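Local coordinates for hypothetical protein, similar to alpha-acetolactate decarboxylase (Staphylococcus aureus subsp. aureus, PDB 1XV2) that probably catalyses the zinc-dependent decarboxylation of alpha-acetolactate to acetoin, although its function is not established, at residues T25-I28 and N29-L32; P135-R138 and L139-A143; H178-D181 and D182-Y186. All coordinates share one frame; numbering follows the deposited sequence.

Interaction 1: T25-I28 and N29-L32; sequences TATI and NELL
The start of helix 28-32 is held by Glu30 reaching back to Thr27, which occupies the N-cap position. Thr27 N donates to Glu30 OE1 at 2.8 Å with an N-H...O angle of 161°, meeting the oxygen from above the carboxylate plane. Glu30 CG lies anti to its own carbonyl carbon (chi1 -55°) and the chain runs extended beyond it, which carries the carboxylate back over the residue before the helix. This is one half of a capping box: the return bond is missing, since the Thr27 side chain caps nothing. A water donates to Glu30 OE1 at 2.7 Å and, weakly, to Thr25 O, giving OE1 a second donor. The modelled rotation of Thr27 is doubtful, with CG2 implausibly close to Asn29 N. At the start of strand 26-27, Thr25 and Ala26 both face Val74 in a classic beta bulge. Helical bonds begin at once, from Leu31 N to Thr27 O at 3.0 Å and from Leu32 N to Ile28 O at 3.0 Å. On the buried side Ala26 CB touches Leu31 CD2 at 3.8 Å, next to Val74. Ile28 CG2 meets Leu32 CD1 at 4.2 Å, and both residues pack on Phe51 of strand 48-52.

Interaction 2: P135-R138 and L139-A143; sequences PYTR and LIDSA
Thr137 and Asp141 meet side chain to side chain where the loop after strand 120-127 turns into helix 140-143. The polar contacts come first. Thr137 OG1 lies 3.1 Å from Asp141 OD2, the two side chains crossing at about a right angle; the hydroxyl proton could also turn to another acceptor, so a bond to OD2 is possible but not certain. A chi1 of 64° tucks OG1 in against its own backbone, facing Asp141. A backbone bond closes the turn: Asp141 N donates to Arg138 O at 3.0 Å (N-H...O 162°). The next carbonyl, Leu139 O, accepts from both Ser142 N and Ala143 N.

Apolar contact is slight, Arg138 CB touching Ile140 CG2 at 3.9 Å, while Ile140 also packs on helix 229-236. As for charge, the Arg138 guanidinium leads away to a salt bridge with Glu232 and a hydrogen bond to Asp225 O, its NE lying 6.8 Å from Asp141 OD2. The two acceptors Asp141 OD2 and Arg138 O stand 3.1 Å apart, an unfavourable approach probably eased by Asp141 N, which donates to Arg138 O, and by the Thr137 hydroxyl if its proton turns to OD2.

Interaction 3: H178-D181 and D182-Y186; sequences HFAD and DERAY. With ZN (zinc ion), chain E.
Asp181 turns its carboxylate into the hairpin loop between strands 174-181 and 187-195, where backbone N-H groups of the returning chain meet it. A chi1 of 78° folds the carboxylate back over its own backbone, which brings OD1 within 2.8 Å of Ala185 N and 3.0 Å of Tyr186 N. Ala185 N uses the syn lone pair in a nearly straight bond (169°), whereas Tyr186 N arrives from above the carboxylate plane. Asp181 N donates to Tyr186 O at 3.1 Å, while Tyr186 N, instead of returning a bond to Asp181 O, is taken by OD1.

Asp181 O is gripped by Arg184. The backbone N of Arg184 closes a type I turn on it at 2.7 Å, and the bent side chain folds back so that NE and NH2 meet the same oxygen side-on, each at 3.0 Å, in the guanidinium plane. Arg184 also makes a cation-pi contact with Tyr57.

The side chains of Phe179 and Tyr186 run roughly at right angles to each other, and their rings meet at the edges, Phe179 CE2 to Tyr186 CD2 at 3.8 Å, both packing on Ile154 and Met124; Tyr186 OH bonds to Glu149 O. Three residues before Asp181 on the same strand, His178 NE2 binds the zinc ion with His176, His189 and three waters, while ND1 is held by Val49 O.

Asp181 OD2 stands 4.1 Å from Glu183 OE2 with the carboxylate planes 59° apart, so this pair of like charges may raise the proton affinity of one of them, while the two N-H donors at OD1 would favour a charged Asp181.

From the N terminus, interaction 1 comes first, passing from strand 26-27 into helix 28-32 and resting on strand 48-52. Interaction 2 follows at the entry to helix 140-143, where Leu139 rests on helix 14-18, and Ile140 and Ala143 on helix 229-236, so that early and C-terminal parts of the chain come together. Interaction 3 closes the hairpin between strands 174-181 and 187-195 of the antiparallel sheet. Each is a local turn or helix start; they run in series, without nesting or crossing, and none touches another, their centres lying 21 to 26 Å apart. Interaction 3 supplies a zinc ligand, and the side chains of Ile28 and Leu139 lie about 13 and 8 Å from the zinc ion.

Interaction 1: T25-I28 and N29-L32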
# COMPACT_ATOMS: atom_id res chain seq x y z
N THR A 25 -8.41 -8.49 14.45
CA THR A 25 -8.40 -9.44 13.34
C THR A 25 -7.12 -10.25 13.21
O THR A 25 -7.02 -11.13 12.35
CB THR A 25 -8.66 -8.72 12.02
OG1 THR A 25 -7.69 -7.67 11.86
CG2 THR A 25 -10.05 -8.11 12.01
N ALA A 26 -6.14 -9.94 14.04
CA ALA A 26 -4.87 -10.66 14.04
C ALA A 26 -4.40 -10.80 15.49
O ALA A 26 -4.75 -9.99 16.35
CB ALA A 26 -3.83 -9.91 13.21
N THR A 27 -3.62 -11.84 15.74
CA THR A 27 -3.12 -12.12 17.08
C THR A 27 -1.73 -11.52 17.31
O THR A 27 -0.95 -11.37 16.36
CB THR A 27 -3.08 -13.65 17.28
OG1 THR A 27 -4.17 -14.05 18.13
CG2 THR A 27 -1.77 -14.10 17.87
N ILE A 28 -1.43 -11.17 18.55
CA ILE A 28 -0.11 -10.62 18.88
C ILE A 28 0.97 -11.60 18.43
O ILE A 28 1.95 -11.22 17.81
CB ILE A 28 0.04 -10.38 20.40
CG1 ILE A 28 -0.74 -9.13 20.81
CG2 ILE A 28 1.52 -10.23 20.76
CD1 ILE A 28 -0.19 -7.83 20.23
N ASN A 29 0.76 -12.88 18.76
CA ASN A 29 1.70 -13.93 18.40
C ASN A 29 1.89 -14.01 16.88
O ASN A 29 3.01 -14.22 16.40
CB ASN A 29 1.21 -15.29 18.91
CG ASN A 29 1.36 -15.44 20.42
OD1 ASN A 29 0.81 -16.37 21.02
ND2 ASN A 29 2.13 -14.55 21.03
N GLU A 30 0.81 -13.83 16.13
CA GLU A 30 0.89 -13.88 14.68
C GLU A 30 1.72 -12.72 14.15
O GLU A 30 2.48 -12.86 13.19
CB GLU A 30 -0.52 -13.85 14.07
CG GLU A 30 -1.43 -14.94 14.61
CD GLU A 30 -2.81 -14.94 13.97
OE1 GLU A 30 -3.40 -13.85 13.83
OE2 GLU A 30 -3.30 -16.03 13.63
N LEU A 31 1.58 -11.55 14.78
CA LEU A 31 2.34 -10.38 14.37
C LEU A 31 3.83 -10.57 14.65
O LEU A 31 4.68 -10.23 13.82
CB LEU A 31 1.82 -9.14 15.11
CG LEU A 31 0.91 -8.21 14.30
CD1 LEU A 31 1.73 -7.51 13.22
CD2 LEU A 31 -0.22 -9.00 13.68
N LEU A 32 4.15 -11.12 15.82
CA LEU A 32 5.53 -11.35 16.20
C LEU A 32 6.25 -12.27 15.23
O LEU A 32 7.48 -12.27 15.16
CB LEU A 32 5.59 -11.91 17.62
CG LEU A 32 5.40 -10.88 18.72
CD1 LEU A 32 5.42 -11.55 20.09
CD2 LEU A 32 6.51 -9.83 18.63
O HOH W 1 -6.06 -14.31 13.41

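Interaction 2: P135-R138 and L139-A143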
# COMPACT_ATOMS: atom_id res chain seq x y z
N PRO A 135 -21.16 -1.56 19.46
CA PRO A 135 -20.81 -1.10 18.11
C PRO A 135 -19.79 0.04 18.12
O PRO A 135 -19.88 0.95 18.95
CB PRO A 135 -22.16 -0.65 17.54
CG PRO A 135 -22.85 -0.11 18.75
CD PRO A 135 -22.55 -1.19 19.78
N TYR A 136 -18.83 -0.02 17.21
CA TYR A 136 -17.78 0.98 17.12
C TYR A 136 -18.15 2.24 16.35
O TYR A 136 -19.12 2.26 15.59
CB TYR A 136 -16.53 0.36 16.48
CG TYR A 136 -15.97 -0.81 17.25
CD1 TYR A 136 -15.52 -0.66 18.56
CD2 TYR A 136 -15.89 -2.07 16.66
CE1 TYR A 136 -14.99 -1.74 19.27
CE2 TYR A 136 -15.36 -3.16 17.36
CZ TYR A 136 -14.91 -2.98 18.65
OH TYR A 136 -14.37 -4.05 19.34
N THR A 137 -17.37 3.30 16.56
CA THR A 137 -17.57 4.57 15.89
C THR A 137 -16.22 4.95 15.28
O THR A 137 -15.24 4.21 15.44
CB THR A 137 -17.97 5.70 16.86
OG1 THR A 137 -16.90 5.94 17.78
CG2 THR A 137 -19.23 5.32 17.63
N ARG A 138 -16.16 6.09 14.61
CA ARG A 138 -14.91 6.54 14.01
C ARG A 138 -13.89 6.77 15.13
O ARG A 138 -14.22 7.35 16.16
CB ARG A 138 -15.13 7.82 13.20
CG ARG A 138 -16.16 7.65 12.08
CD ARG A 138 -16.24 8.88 11.20
NE ARG A 138 -15.02 9.06 10.42
CZ ARG A 138 -14.66 8.30 9.40
NH1 ARG A 138 -15.43 7.29 9.02
NH2 ARG A 138 -13.52 8.54 8.76
N LEU A 139 -12.67 6.31 14.92
CA LEU A 139 -11.61 6.41 15.92
C LEU A 139 -11.31 7.83 16.41
O LEU A 139 -10.75 8.01 17.49
CB LEU A 139 -10.33 5.77 15.38
CG LEU A 139 -9.23 5.51 16.41
CD1 LEU A 139 -9.80 4.69 17.56
CD2 LEU A 139 -8.08 4.78 15.75
N ILE A 140 -11.70 8.83 15.62
CA ILE A 140 -11.45 10.22 15.99
C ILE A 140 -12.15 10.55 17.31
O ILE A 140 -11.69 11.41 18.07
CB ILE A 140 -11.95 11.19 14.90
CG1 ILE A 140 -11.58 12.63 15.25
CG2 ILE A 140 -13.46 11.06 14.72
CD1 ILE A 140 -10.09 12.86 15.37
N ASP A 141 -13.25 9.85 17.59
CA ASP A 141 -14.01 10.08 18.81
C ASP A 141 -13.22 9.64 20.04
O ASP A 141 -13.36 10.21 21.11
CB ASP A 141 -15.35 9.33 18.77
CG ASP A 141 -16.23 9.77 17.61
OD1 ASP A 141 -16.32 10.99 17.35
OD2 ASP A 141 -16.83 8.89 16.95
N SER A 142 -12.40 8.61 19.87
CA SER A 142 -11.59 8.11 20.97
C SER A 142 -10.45 9.09 21.24
O SER A 142 -10.19 9.45 22.38
CB SER A 142 -11.02 6.74 20.63
OG SER A 142 -12.07 5.80 20.46
N ALA A 143 -9.79 9.52 20.16
CA ALA A 143 -8.68 10.45 20.27
C ALA A 143 -9.07 11.75 20.96
O ALA A 143 -8.26 12.34 21.68
CB ALA A 143 -8.12 10.73 18.88

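Interaction 3: H178-D181 and D182-Y186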
# COMPACT_ATOMS: atom_id res chain seq x y z
N HIS A 178 5.82 5.13 18.98
CA HIS A 178 5.34 4.81 20.31
C HIS A 178 6.55 4.78 21.23
O HIS A 178 7.68 4.61 20.76
CB HIS A 178 4.64 3.45 20.34
CG HIS A 178 3.28 3.45 19.71
ND1 HIS A 178 2.46 2.34 19.72
CD2 HIS A 178 2.59 4.42 19.07
CE1 HIS A 178 1.33 2.63 19.10
NE2 HIS A 178 1.38 3.89 18.70
N PHE A 179 6.32 4.91 22.53
CA PHE A 179 7.40 4.91 23.51
C PHE A 179 7.16 3.90 24.63
O PHE A 179 6.01 3.60 24.97
CB PHE A 179 7.54 6.31 24.11
CG PHE A 179 8.58 6.41 25.20
CD1 PHE A 179 9.93 6.50 24.88
CD2 PHE A 179 8.20 6.41 26.54
CE1 PHE A 179 10.90 6.59 25.89
CE2 PHE A 179 9.16 6.51 27.55
CZ PHE A 179 10.51 6.60 27.22
N ALA A 180 8.25 3.39 25.18
CA ALA A 180 8.20 2.45 26.30
C ALA A 180 9.45 2.74 27.14
O ALA A 180 10.57 2.67 26.63
CB ALA A 180 8.21 1.00 25.81
N ASP A 181 9.24 3.07 28.41
CA ASP A 181 10.36 3.37 29.29
C ASP A 181 11.03 2.09 29.78
O ASP A 181 10.40 1.03 29.83
CB ASP A 181 9.89 4.24 30.47
CG ASP A 181 9.18 3.44 31.55
OD1 ASP A 181 8.49 2.44 31.23
OD2 ASP A 181 9.29 3.84 32.74
N ASP A 182 12.31 2.20 30.11
CA ASP A 182 13.10 1.07 30.60
C ASP A 182 12.41 0.33 31.74
O ASP A 182 12.48 -0.89 31.81
CB ASP A 182 14.48 1.55 31.04
CG ASP A 182 15.43 1.75 29.87
OD1 ASP A 182 14.96 2.12 28.77
OD2 ASP A 182 16.65 1.54 30.05
N GLU A 183 11.76 1.07 32.62
CA GLU A 183 11.06 0.47 33.75
C GLU A 183 9.83 -0.33 33.34
O GLU A 183 9.21 -0.98 34.17
CB GLU A 183 10.63 1.54 34.76
CG GLU A 183 11.76 2.19 35.52
CD GLU A 183 11.25 3.12 36.60
OE1 GLU A 183 12.08 3.73 37.30
OE2 GLU A 183 10.01 3.24 36.74
N ARG A 184 9.48 -0.28 32.05
CA ARG A 184 8.31 -0.99 31.54
C ARG A 184 7.12 -0.63 32.43
O ARG A 184 6.40 -1.52 32.90
CB ARG A 184 8.51 -2.51 31.59
CG ARG A 184 9.92 -3.01 31.27
CD ARG A 184 10.19 -3.17 29.79
NE ARG A 184 10.41 -1.89 29.12
CZ ARG A 184 11.02 -1.76 27.95
NH1 ARG A 184 11.47 -2.83 27.31
NH2 ARG A 184 11.18 -0.56 27.41
N ALA A 185 6.91 0.66 32.67
CA ALA A 185 5.81 1.09 33.53
C ALA A 185 5.07 2.30 32.97
O ALA A 185 4.05 2.72 33.51
CB ALA A 185 6.33 1.39 34.93
N TYR A 186 5.60 2.86 31.89
CA TYR A 186 5.03 4.04 31.26
C TYR A 186 5.26 4.00 29.76
O TYR A 186 6.33 3.59 29.31
CB TYR A 186 5.68 5.30 31.84
CG TYR A 186 5.47 6.56 31.02
CD1 TYR A 186 4.31 7.33 31.18
CD2 TYR A 186 6.41 6.96 30.08
CE1 TYR A 186 4.11 8.48 30.41
CE2 TYR A 186 6.21 8.11 29.31
CZ TYR A 186 5.06 8.86 29.48
OH TYR A 186 4.87 10.00 28.74
ZN ZN E . -0.16 5.00 17.48
O HOH W 2 13.13 0.80 26.58
O HOH W 3 12.76 3.95 32.85
O HOH W 4 -2.19 4.85 18.79
O HOH W 5 -2.32 5.42 16.29
O HOH W 6 -1.80 3.20 17.00